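Local coordinates for methionine-binding protein (Coxiella burnetii, PDB 3TQW) that binds methionine between two lobes and probably delivers it, as the substrate-binding lipoprotein of an ABC transporter, for uptake into the cell, at residues 126-130 and 141-146; 120-124 and 189-193; 103-109 and 149-155; 29-33 and 215-219. Where two conformers were deposited one is given. Residues are numbered along the deposited sequence.

Contact 1. Residues 126-130 and 141-146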
loop_
_atom_site.group_PDB
_atom_site.type_symbol
_atom_site.label_atom_id
_atom_site.label_comp_id
_atom_site.label_asym_id
_atom_site.label_seq_id
_atom_site.Cartn_x
_atom_site.Cartn_y
_atom_site.Cartn_z
ATOM N N LEU A 126 18.676 -10.434 -4.217
ATOM C CA LEU A 126 19.631 -9.347 -4.409
ATOM C C LEU A 126 20.414 -9.065 -3.129
ATOM O O LEU A 126 21.574 -8.653 -3.173
ATOM C CB LEU A 126 18.915 -8.078 -4.876
ATOM C CG LEU A 126 18.214 -8.153 -6.233
ATOM C CD1 LEU A 126 17.439 -6.868 -6.519
ATOM C CD2 LEU A 126 19.225 -8.442 -7.342
ATOM N N ILE A 127 19.768 -9.282 -1.991
ATOM C CA ILE A 127 20.409 -9.090 -0.703
ATOM C C ILE A 127 19.938 -10.164 0.254
ATOM O O ILE A 127 18.996 -10.896 -0.033
ATOM C CB ILE A 127 20.057 -7.721 -0.077
ATOM C CG1 ILE A 127 18.538 -7.592 0.093
ATOM C CG2 ILE A 127 20.609 -6.575 -0.914
ATOM C CD1 ILE A 127 18.107 -6.339 0.843
ATOM N N GLN A 128 20.603 -10.248 1.398
ATOM C CA GLN A 128 20.138 -11.078 2.491
ATOM C C GLN A 128 20.083 -10.214 3.733
ATOM O O GLN A 128 20.989 -9.420 3.987
ATOM C CB GLN A 128 21.072 -12.272 2.714
ATOM C CG GLN A 128 21.033 -13.302 1.597
ATOM C CD GLN A 128 21.939 -14.492 1.866
ATOM O OE1 GLN A 128 22.608 -14.559 2.897
ATOM N NE2 GLN A 128 21.963 -15.438 0.934
ATOM N N LEU A 129 19.006 -10.353 4.494
ATOM C CA LEU A 129 18.850 -9.613 5.733
ATOM C C LEU A 129 19.330 -10.468 6.895
ATOM O O LEU A 129 19.289 -11.695 6.824
ATOM C CB LEU A 129 17.387 -9.224 5.937
ATOM C CG LEU A 129 16.819 -8.277 4.875
ATOM C CD1 LEU A 129 15.305 -8.150 5.003
ATOM C CD2 LEU A 129 17.499 -6.917 4.960
ATOM N N LYS A 130 19.791 -9.818 7.957
ATOM C CA LYS A 130 20.218 -10.533 9.151
ATOM C C LYS A 130 19.118 -11.491 9.583
ATOM O O LYS A 130 17.933 -11.177 9.473
ATOM C CB LYS A 130 20.564 -9.557 10.273
ATOM C CG LYS A 130 21.737 -8.652 9.939
ATOM C CD LYS A 130 22.036 -7.671 11.060
ATOM C CE LYS A 130 23.217 -6.781 10.698
ATOM N NZ LYS A 130 23.451 -5.724 11.720
ATOM N N ASP A 141 20.266 -3.775 8.428
ATOM C CA ASP A 141 20.011 -5.191 8.635
ATOM C C ASP A 141 20.398 -6.019 7.422
ATOM O O ASP A 141 20.149 -7.222 7.380
ATOM C CB ASP A 141 18.545 -5.433 8.988
ATOM C CG ASP A 141 18.156 -4.796 10.302
ATOM O OD1 ASP A 141 18.628 -5.273 11.358
ATOM O OD2 ASP A 141 17.375 -3.825 10.278
ATOM N N ILE A 142 21.004 -5.372 6.433
ATOM C CA ILE A 142 21.490 -6.093 5.267
ATOM C C ILE A 142 22.799 -6.782 5.629
ATOM O O ILE A 142 23.799 -6.124 5.923
ATOM C CB ILE A 142 21.691 -5.167 4.055
ATOM C CG1 ILE A 142 20.343 -4.636 3.562
ATOM C CG2 ILE A 142 22.386 -5.915 2.928
ATOM C CD1 ILE A 142 20.454 -3.705 2.375
ATOM N N ALA A 143 22.781 -8.110 5.621
ATOM C CA ALA A 143 23.952 -8.888 6.011
ATOM C C ALA A 143 24.799 -9.256 4.801
ATOM O O ALA A 143 26.010 -9.427 4.915
ATOM C CB ALA A 143 23.535 -10.137 6.774
ATOM N N SER A 144 24.159 -9.370 3.643
ATOM C CA SER A 144 24.860 -9.712 2.412
ATOM C C SER A 144 24.383 -8.848 1.247
ATOM O O SER A 144 23.185 -8.774 0.963
ATOM C CB SER A 144 24.667 -11.195 2.088
ATOM O OG SER A 144 25.284 -11.541 0.861
ATOM N N ASN A 145 25.330 -8.193 0.580
ATOM C CA ASN A 145 25.032 -7.335 -0.562
ATOM C C ASN A 145 26.109 -7.486 -1.645
ATOM O O ASN A 145 26.912 -6.580 -1.863
ATOM C CB ASN A 145 24.893 -5.876 -0.100
ATOM C CG ASN A 145 24.499 -4.928 -1.228
ATOM O OD1 ASN A 145 24.241 -5.348 -2.356
ATOM N ND2 ASN A 145 24.454 -3.639 -0.920
ATOM N N PRO A 146 26.120 -8.646 -2.322
ATOM C CA PRO A 146 27.129 -9.049 -3.310
ATOM C C PRO A 146 27.472 -7.972 -4.337
ATOM O O PRO A 146 28.654 -7.690 -4.551
ATOM C CB PRO A 146 26.472 -10.245 -4.003
ATOM C CG PRO A 146 25.608 -10.839 -2.961
ATOM C CD PRO A 146 25.091 -9.685 -2.141
HETATM O O HOH W 1 23.861 -7.375 -4.079
#
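A classic beta bulge interrupts the two-stranded antiparallel sheet of residues 126-130 and 141-146, a surface element that follows helix 111-123. On the bulged strand, Ala143 and Ser144 both face Gln128, whose O accepts hydrogen bonds from Ala143 N at 2.8 Å and Ser144 N at 3.2 Å. Gln128 N donates in return to Ser144 O at 3.0 Å, so Gln128 and Ser144 form a hydrogen-bonded pair. Past the bulge the register has slipped by one: Leu129 pairs with Ile142 without hydrogen bonds, and Lys130 N donates a hydrogen bond to Asp141 O at 2.7 Å. Ala143 has nearly helical backbone angles (-94/-28), the local kink that accommodates the extra residue. Ile142 CD1 meets Ile127 CD1 at 3.8 Å and Ile142 CG1 lies 3.9 Å from Leu129 CD2; Ile127 also packs on Leu118 and Leu121 of the helix. Beyond the paired residues, a water donates to Leu126 O at 2.8 Å and to Asn145 OD1 at 2.7 Å, which also accepts from Leu149 N.

Contact 2. Residues 120-124 and 189-193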
loop_
_atom_site.group_PDB
_atom_site.type_symbol
_atom_site.label_atom_id
_atom_site.label_comp_id
_atom_site.label_asym_id
_atom_site.label_seq_id
_atom_site.Cartn_x
_atom_site.Cartn_y
_atom_site.Cartn_z
ATOM N N LEU A 120 11.393 -7.691 -0.131
ATOM C CA LEU A 120 11.181 -8.005 -1.540
ATOM C C LEU A 120 12.509 -8.102 -2.298
ATOM O O LEU A 120 12.664 -8.944 -3.184
ATOM C CB LEU A 120 10.257 -6.967 -2.188
ATOM C CG LEU A 120 9.888 -7.122 -3.667
ATOM C CD1 LEU A 120 9.267 -8.475 -3.948
ATOM C CD2 LEU A 120 8.940 -6.008 -4.109
ATOM N N LEU A 121 13.466 -7.238 -1.957
ATOM C CA LEU A 121 14.794 -7.310 -2.567
ATOM C C LEU A 121 15.484 -8.614 -2.180
ATOM O O LEU A 121 16.285 -9.162 -2.941
ATOM C CB LEU A 121 15.663 -6.116 -2.156
ATOM C CG LEU A 121 15.205 -4.735 -2.612
ATOM C CD1 LEU A 121 16.054 -3.655 -1.961
ATOM C CD2 LEU A 121 15.262 -4.628 -4.130
ATOM N N GLU A 122 15.171 -9.105 -0.987
ATOM C CA GLU A 122 15.708 -10.376 -0.526
ATOM C C GLU A 122 15.056 -11.534 -1.283
ATOM O O GLU A 122 15.721 -12.497 -1.663
ATOM C CB GLU A 122 15.499 -10.528 0.979
ATOM C CG GLU A 122 16.087 -11.798 1.549
ATOM C CD GLU A 122 15.952 -11.876 3.056
ATOM O OE1 GLU A 122 14.821 -11.719 3.567
ATOM O OE2 GLU A 122 16.984 -12.094 3.728
ATOM N N LYS A 123 13.749 -11.432 -1.502
ATOM C CA LYS A 123 13.030 -12.415 -2.300
ATOM C C LYS A 123 13.639 -12.446 -3.696
ATOM O O LYS A 123 13.768 -13.507 -4.307
ATOM C CB LYS A 123 11.546 -12.045 -2.369
ATOM C CG LYS A 123 10.680 -12.961 -3.220
ATOM C CD LYS A 123 9.257 -12.416 -3.289
ATOM C CE LYS A 123 8.367 -13.258 -4.184
ATOM N NZ LYS A 123 8.229 -14.637 -3.656
ATOM N N ALA A 124 14.024 -11.270 -4.187
ATOM C CA ALA A 124 14.665 -11.138 -5.493
ATOM C C ALA A 124 16.095 -11.690 -5.507
ATOM O O ALA A 124 16.764 -11.659 -6.539
ATOM C CB ALA A 124 14.661 -9.678 -5.940
ATOM N N LEU A 189 9.381 -8.391 -10.802
ATOM C CA LEU A 189 9.076 -9.326 -9.724
ATOM C C LEU A 189 8.081 -8.680 -8.764
ATOM O O LEU A 189 8.148 -7.474 -8.528
ATOM C CB LEU A 189 10.354 -9.678 -8.960
ATOM C CG LEU A 189 10.188 -10.582 -7.736
ATOM C CD1 LEU A 189 9.742 -11.993 -8.137
ATOM C CD2 LEU A 189 11.465 -10.641 -6.917
ATOM N N THR A 190 7.163 -9.470 -8.213
ATOM C CA THR A 190 6.260 -8.961 -7.177
ATOM C C THR A 190 6.214 -9.896 -5.974
ATOM O O THR A 190 6.588 -11.067 -6.068
ATOM C CB THR A 190 4.813 -8.792 -7.689
ATOM O OG1 THR A 190 4.222 -10.083 -7.877
ATOM C CG2 THR A 190 4.782 -8.025 -9.003
ATOM N N GLU A 191 5.747 -9.372 -4.845
ATOM C CA GLU A 191 5.496 -10.186 -3.666
ATOM C C GLU A 191 4.504 -11.281 -4.001
ATOM O O GLU A 191 3.797 -11.203 -5.006
ATOM C CB GLU A 191 4.869 -9.344 -2.554
ATOM C CG GLU A 191 5.697 -8.186 -2.032
ATOM C CD GLU A 191 4.890 -7.319 -1.077
ATOM O OE1 GLU A 191 3.694 -7.084 -1.356
ATOM O OE2 GLU A 191 5.439 -6.885 -0.048
ATOM N N GLY A 192 4.438 -12.290 -3.139
ATOM C CA GLY A 192 3.378 -13.275 -3.200
ATOM C C GLY A 192 2.107 -12.709 -2.589
ATOM O O GLY A 192 2.134 -11.642 -1.973
ATOM N N PRO A 193 0.983 -13.424 -2.753
ATOM C CA PRO A 193 -0.328 -12.956 -2.292
ATOM C C PRO A 193 -0.539 -13.112 -0.788
ATOM O O PRO A 193 -1.419 -12.458 -0.228
ATOM C CB PRO A 193 -1.301 -13.863 -3.047
ATOM C CG PRO A 193 -0.536 -15.134 -3.248
ATOM C CD PRO A 193 0.892 -14.704 -3.478
#
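Leu189, Leu120 and Lys123 carry most of this contact between the last turn of helix 111-123 and the extended segment 189-193, and no hydrogen bond crosses it. Leu189 points toward the helix end, where its CD2 lies 3.5 Å from Ala124 CB and 4.3 Å from Leu120 CD1. A branched side chain thus settles against the final turn, which is closed by the backbone bond from Ala124 N to Leu120 O at 2.9 Å. Leu120 in turn rests its CD1 on the backbone of the other segment, 3.7 Å from Glu191 N and 3.9 Å from Thr190 C. It also touches Leu88 of the adjoining strand 87-89, so the contact is one piece of the helix-on-sheet packing in a lobe of the periplasmic binding protein fold, with 189-190 at the margin of the mixed sheet. Lys123, one turn further along from Leu120, lays its aliphatic chain over the same segment: its CE comes within 3.4 Å of Thr190 O and 4.2 Å of Glu191 CA. The side chain of Glu191 lies about 7 Å from the bound methionine, and its carboxylate forms a salt bridge with Arg116, a residue of the ligand pocket, and a hydrogen bond with Met86 N.

Contact 3. Residues 103-109 and 149-155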
loop_
_atom_site.group_PDB
_atom_site.type_symbol
_atom_site.label_atom_id
_atom_site.label_comp_id
_atom_site.label_asym_id
_atom_site.label_seq_id
_atom_site.Cartn_x
_atom_site.Cartn_y
_atom_site.Cartn_z
ATOM N N ALA A 103 24.708 -0.505 -8.378
ATOM C CA ALA A 103 23.462 0.018 -8.923
ATOM C C ALA A 103 22.620 0.625 -7.806
ATOM O O ALA A 103 22.707 0.187 -6.661
ATOM C CB ALA A 103 22.693 -1.082 -9.628
ATOM N N LYS A 104 21.818 1.634 -8.140
ATOM C CA LYS A 104 20.948 2.298 -7.167
ATOM C C LYS A 104 19.554 1.689 -7.162
ATOM O O LYS A 104 18.918 1.566 -8.208
ATOM C CB LYS A 104 20.820 3.785 -7.479
ATOM C CG LYS A 104 22.139 4.530 -7.539
ATOM C CD LYS A 104 21.922 6.002 -7.862
ATOM C CE LYS A 104 23.203 6.796 -7.657
ATOM N NZ LYS A 104 23.019 8.236 -7.976
ATOM N N ILE A 105 19.082 1.322 -5.975
ATOM C CA ILE A 105 17.755 0.763 -5.806
ATOM C C ILE A 105 16.952 1.674 -4.886
ATOM O O ILE A 105 17.343 1.897 -3.740
ATOM C CB ILE A 105 17.811 -0.626 -5.140
ATOM C CG1 ILE A 105 18.880 -1.510 -5.786
ATOM C CG2 ILE A 105 16.444 -1.290 -5.198
ATOM C CD1 ILE A 105 18.509 -2.010 -7.150
ATOM N N ALA A 106 15.838 2.201 -5.380
ATOM C CA ALA A 106 15.002 3.084 -4.572
ATOM C C ALA A 106 13.944 2.286 -3.823
ATOM O O ALA A 106 13.358 1.356 -4.372
ATOM C CB ALA A 106 14.355 4.154 -5.437
ATOM N N VAL A 107 13.720 2.650 -2.562
ATOM C CA VAL A 107 12.693 2.025 -1.730
ATOM C C VAL A 107 11.950 3.123 -0.965
ATOM O O VAL A 107 12.483 4.219 -0.790
ATOM C CB VAL A 107 13.314 1.056 -0.711
ATOM C CG1 VAL A 107 14.086 -0.054 -1.425
ATOM C CG2 VAL A 107 14.242 1.816 0.243
ATOM N N PRO A 108 10.714 2.841 -0.518
ATOM C CA PRO A 108 9.978 3.806 0.316
ATOM C C PRO A 108 10.759 4.113 1.589
ATOM O O PRO A 108 11.513 3.252 2.041
ATOM C CB PRO A 108 8.683 3.063 0.664
ATOM C CG PRO A 108 8.534 2.019 -0.411
ATOM C CD PRO A 108 9.944 1.605 -0.745
ATOM N N SER A 109 10.574 5.309 2.153
ATOM C CA SER A 109 11.355 5.763 3.307
ATOM C C SER A 109 10.615 5.642 4.644
ATOM O O SER A 109 11.218 5.784 5.695
ATOM C CB SER A 109 11.792 7.214 3.107
ATOM O OG SER A 109 10.652 8.064 3.032
ATOM N N LEU A 149 24.870 -3.034 -3.933
ATOM C CA LEU A 149 23.792 -2.178 -4.399
ATOM C C LEU A 149 23.600 -1.012 -3.437
ATOM O O LEU A 149 23.749 -1.163 -2.229
ATOM C CB LEU A 149 22.506 -2.993 -4.543
ATOM C CG LEU A 149 22.585 -4.138 -5.559
ATOM C CD1 LEU A 149 21.370 -5.048 -5.468
ATOM C CD2 LEU A 149 22.732 -3.593 -6.969
ATOM N N LYS A 150 23.289 0.158 -3.981
ATOM C CA LYS A 150 23.075 1.339 -3.160
ATOM C C LYS A 150 21.582 1.581 -2.941
ATOM O O LYS A 150 20.825 1.754 -3.896
ATOM C CB LYS A 150 23.727 2.555 -3.816
ATOM C CG LYS A 150 25.202 2.341 -4.130
ATOM C CD LYS A 150 25.822 3.561 -4.788
ATOM C CE LYS A 150 27.288 3.321 -5.110
ATOM N NZ LYS A 150 27.929 4.535 -5.685
ATOM N N ILE A 151 21.167 1.589 -1.678
ATOM C CA ILE A 151 19.760 1.781 -1.336
ATOM C C ILE A 151 19.424 3.263 -1.207
ATOM O O ILE A 151 20.027 3.980 -0.412
ATOM C CB ILE A 151 19.398 1.059 -0.029
ATOM C CG1 ILE A 151 19.765 -0.422 -0.123
ATOM C CG2 ILE A 151 17.914 1.211 0.271
ATOM C CD1 ILE A 151 19.064 -1.150 -1.267
ATOM N N VAL A 152 18.457 3.709 -1.997
ATOM C CA VAL A 152 18.007 5.095 -1.986
ATOM C C VAL A 152 16.620 5.177 -1.351
ATOM O O VAL A 152 15.671 4.584 -1.852
ATOM C CB VAL A 152 17.937 5.651 -3.420
ATOM C CG1 VAL A 152 17.427 7.084 -3.420
ATOM C CG2 VAL A 152 19.304 5.571 -4.079
ATOM N N GLU A 153 16.507 5.912 -0.250
ATOM C CA GLU A 153 15.250 5.999 0.480
ATOM C C GLU A 153 14.438 7.245 0.098
ATOM O O GLU A 153 14.827 8.370 0.405
ATOM C CB GLU A 153 15.524 5.914 1.984
ATOM C CG GLU A 153 16.269 4.615 2.366
ATOM C CD GLU A 153 17.137 4.750 3.606
ATOM O OE1 GLU A 153 16.757 4.203 4.663
ATOM O OE2 GLU A 153 18.210 5.395 3.522
ATOM N N LEU A 154 13.316 7.024 -0.589
ATOM C CA LEU A 154 12.443 8.106 -1.044
ATOM C C LEU A 154 11.037 7.981 -0.477
ATOM O O LEU A 154 10.559 6.878 -0.209
ATOM C CB LEU A 154 12.345 8.107 -2.573
ATOM C CG LEU A 154 13.681 8.125 -3.327
ATOM C CD1 LEU A 154 13.452 7.964 -4.824
ATOM C CD2 LEU A 154 14.440 9.403 -3.035
ATOM N N ASP A 155 10.367 9.116 -0.315
ATOM C CA ASP A 155 8.953 9.101 0.035
ATOM C C ASP A 155 8.177 8.311 -1.019
ATOM O O ASP A 155 8.444 8.425 -2.218
ATOM C CB ASP A 155 8.409 10.526 0.132
ATOM C CG ASP A 155 6.926 10.556 0.411
ATOM O OD1 ASP A 155 6.548 10.379 1.587
ATOM O OD2 ASP A 155 6.141 10.727 -0.547
HETATM O O HOH W 2 7.995 8.824 3.865
#
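In parallel pairing, the N and O of one residue hydrogen-bond to the two neighbours of the residue opposite, as residues 149-155 do along 103-109. Leu149 sets its CD2 3.7 Å from Ala103 CB. Lys150 hydrogen-bonds on either side of Lys104, its N to Ala103 O (2.7 Å) and its O to Ile105 N (2.7 Å). Ile151 turns to the opposite face, where its CG2 meets Val107 CG2 at 3.7 Å and its CD1 lies 4.1 Å from Ile105 CB. Val152 repeats the Lys150 pattern, its N bonded to Ile105 O at 2.7 Å and its O to Val107 N at 2.8 Å. Glu153 follows, its CG 4.1 Å from Val107 CG2. Leu154 N closes the series on Val107 O at 2.9 Å, and its CD1 lies 4.0 Å from Ala106 CB. At Asp155 a water joins OD1 (3.1 Å) to Ser109 OG (2.9 Å), and OD2 accepts a hydrogen bond from Ala157 N. The strands form a beta-alpha-beta connection through helix 111-123, with the hairpin 128-129/142-144 inserted before the second. This chemistry implies a sheet margin joined mainly by backbone bonds, with Ile105, Val107 and Ile151 packed toward the helix and Lys104, Lys150, Ala106 and Val152 on the other face.

Contact 4. Residues 29-33 and 215-219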
loop_
_atom_site.group_PDB
_atom_site.type_symbol
_atom_site.label_atom_id
_atom_site.label_comp_id
_atom_site.label_asym_id
_atom_site.label_seq_id
_atom_site.Cartn_x
_atom_site.Cartn_y
_atom_site.Cartn_z
ATOM N N TYR A 29 -27.246 -0.668 0.810
ATOM C CA TYR A 29 -27.307 -0.502 2.263
ATOM C C TYR A 29 -28.044 0.751 2.718
ATOM O O TYR A 29 -28.225 0.956 3.917
ATOM C CB TYR A 29 -25.903 -0.495 2.879
ATOM C CG TYR A 29 -25.147 -1.782 2.690
ATOM C CD1 TYR A 29 -24.551 -2.085 1.474
ATOM C CD2 TYR A 29 -25.019 -2.692 3.732
ATOM C CE1 TYR A 29 -23.851 -3.265 1.296
ATOM C CE2 TYR A 29 -24.317 -3.872 3.564
ATOM C CZ TYR A 29 -23.738 -4.151 2.349
ATOM O OH TYR A 29 -23.048 -5.322 2.180
ATOM N N GLY A 30 -28.450 1.592 1.773
ATOM C CA GLY A 30 -29.077 2.858 2.105
ATOM C C GLY A 30 -28.157 3.769 2.900
ATOM O O GLY A 30 -28.621 4.612 3.672
ATOM N N LEU A 31 -26.849 3.614 2.704
ATOM C CA LEU A 31 -25.857 4.360 3.484
ATOM C C LEU A 31 -25.158 5.429 2.638
ATOM O O LEU A 31 -24.683 5.142 1.540
ATOM C CB LEU A 31 -24.815 3.391 4.057
ATOM C CG LEU A 31 -23.721 3.936 4.983
ATOM C CD1 LEU A 31 -24.322 4.395 6.305
ATOM C CD2 LEU A 31 -22.653 2.879 5.219
ATOM N N HIS A 32 -25.102 6.653 3.160
ATOM C CA HIS A 32 -24.447 7.764 2.482
ATOM C C HIS A 32 -22.991 7.855 2.911
ATOM O O HIS A 32 -22.688 8.041 4.092
ATOM C CB HIS A 32 -25.136 9.091 2.807
ATOM C CG HIS A 32 -26.506 9.216 2.222
ATOM N ND1 HIS A 32 -26.724 9.448 0.882
ATOM C CD2 HIS A 32 -27.731 9.144 2.797
ATOM C CE1 HIS A 32 -28.025 9.513 0.654
ATOM N NE2 HIS A 32 -28.657 9.334 1.799
ATOM N N VAL A 33 -22.100 7.734 1.937
ATOM C CA VAL A 33 -20.667 7.785 2.179
ATOM C C VAL A 33 -20.061 8.968 1.437
ATOM O O VAL A 33 -20.233 9.105 0.230
ATOM C CB VAL A 33 -19.984 6.511 1.685
ATOM C CG1 VAL A 33 -18.466 6.646 1.801
ATOM C CG2 VAL A 33 -20.491 5.294 2.464
ATOM N N GLN A 215 -20.620 -1.816 7.792
ATOM C CA GLN A 215 -21.267 -1.936 6.485
ATOM C C GLN A 215 -20.366 -1.484 5.335
ATOM O O GLN A 215 -20.460 -2.005 4.227
ATOM C CB GLN A 215 -22.605 -1.196 6.475
ATOM C CG GLN A 215 -23.667 -1.921 7.276
ATOM C CD GLN A 215 -24.869 -1.044 7.578
ATOM O OE1 GLN A 215 -25.012 0.042 7.024
ATOM N NE2 GLN A 215 -25.727 -1.507 8.474
ATOM N N LEU A 216 -19.484 -0.530 5.608
ATOM C CA LEU A 216 -18.517 -0.090 4.613
ATOM C C LEU A 216 -17.565 -1.227 4.242
ATOM O O LEU A 216 -17.216 -1.398 3.073
ATOM C CB LEU A 216 -17.732 1.119 5.131
ATOM C CG LEU A 216 -16.714 1.748 4.183
ATOM C CD1 LEU A 216 -17.391 2.229 2.906
ATOM C CD2 LEU A 216 -15.989 2.892 4.876
ATOM N N VAL A 217 -17.150 -2.002 5.240
ATOM C CA VAL A 217 -16.303 -3.166 5.010
ATOM C C VAL A 217 -17.042 -4.184 4.154
ATOM O O VAL A 217 -16.485 -4.718 3.197
ATOM C CB VAL A 217 -15.855 -3.826 6.333
ATOM C CG1 VAL A 217 -15.146 -5.147 6.063
ATOM C CG2 VAL A 217 -14.952 -2.889 7.105
ATOM N N SER A 218 -18.302 -4.445 4.491
ATOM C CA SER A 218 -19.110 -5.370 3.706
ATOM C C SER A 218 -19.257 -4.927 2.245
ATOM O O SER A 218 -19.131 -5.739 1.326
ATOM C CB SER A 218 -20.486 -5.557 4.347
ATOM O OG SER A 218 -20.358 -6.022 5.681
ATOM N N ALA A 219 -19.528 -3.642 2.034
ATOM C CA ALA A 219 -19.647 -3.099 0.677
ATOM C C ALA A 219 -18.361 -3.288 -0.129
ATOM O O ALA A 219 -18.406 -3.574 -1.329
ATOM C CB ALA A 219 -20.022 -1.626 0.724
#
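Van der Waals contact alone joins residues 29-33 to the helical residues 215-219, and no hydrogen bond passes between them. The aromatic part comes from Tyr29, whose side chain points toward the helix. One face of its ring lies against Gln215 O, while its OH sits 3.4 Å from Ser218 CB and its CE1 4.2 Å from Ala219 CB. Gln215 O is already used within the helix, accepting from Ala219 N at 2.9 Å. Mixed contacts involve the Gln215 side chain: its CG is 3.9 Å from Tyr29 CD2 and its OE1 4.1 Å from Leu31 CD2. The purely aliphatic contribution is looser, Val33 CG2 to Leu216 CD1 at 4.4 Å; both residues also touch Val7 of strand 5-10. Gly30, with positive phi, lets the chain leave helix 13-29 and turn toward strand 33-38. Strand 5-10, helix 13-29 and strand 33-38 form a beta-alpha-beta crossover, the building unit of the periplasmic binding protein fold, with helix 211-220 packed against its strand, helix and turn.

How the contacts relate
Contacts 1, 2 and 3 adjoin in one lobe, while contact 4 lies on the opposite side of the chain's centre, about 39 Å from contact 3 between centres. Helix 111-123 ties the first group together: Leu121 packs on Ile105, Val107 and Ile151 of contact 3, and Glu122 OE2 reaches Leu129 N of contact 1 at 2.8 Å. Contacts 1 and 2 are at the surface, whereas contacts 3 and 4 are partly buried. Backbone hydrogen bonds dominate where strands meet, antiparallel and bulged in contact 1, parallel and regular in contact 3. Where a helix meets an extended or turning segment, in contacts 2 and 4, side-chain packing does the work instead.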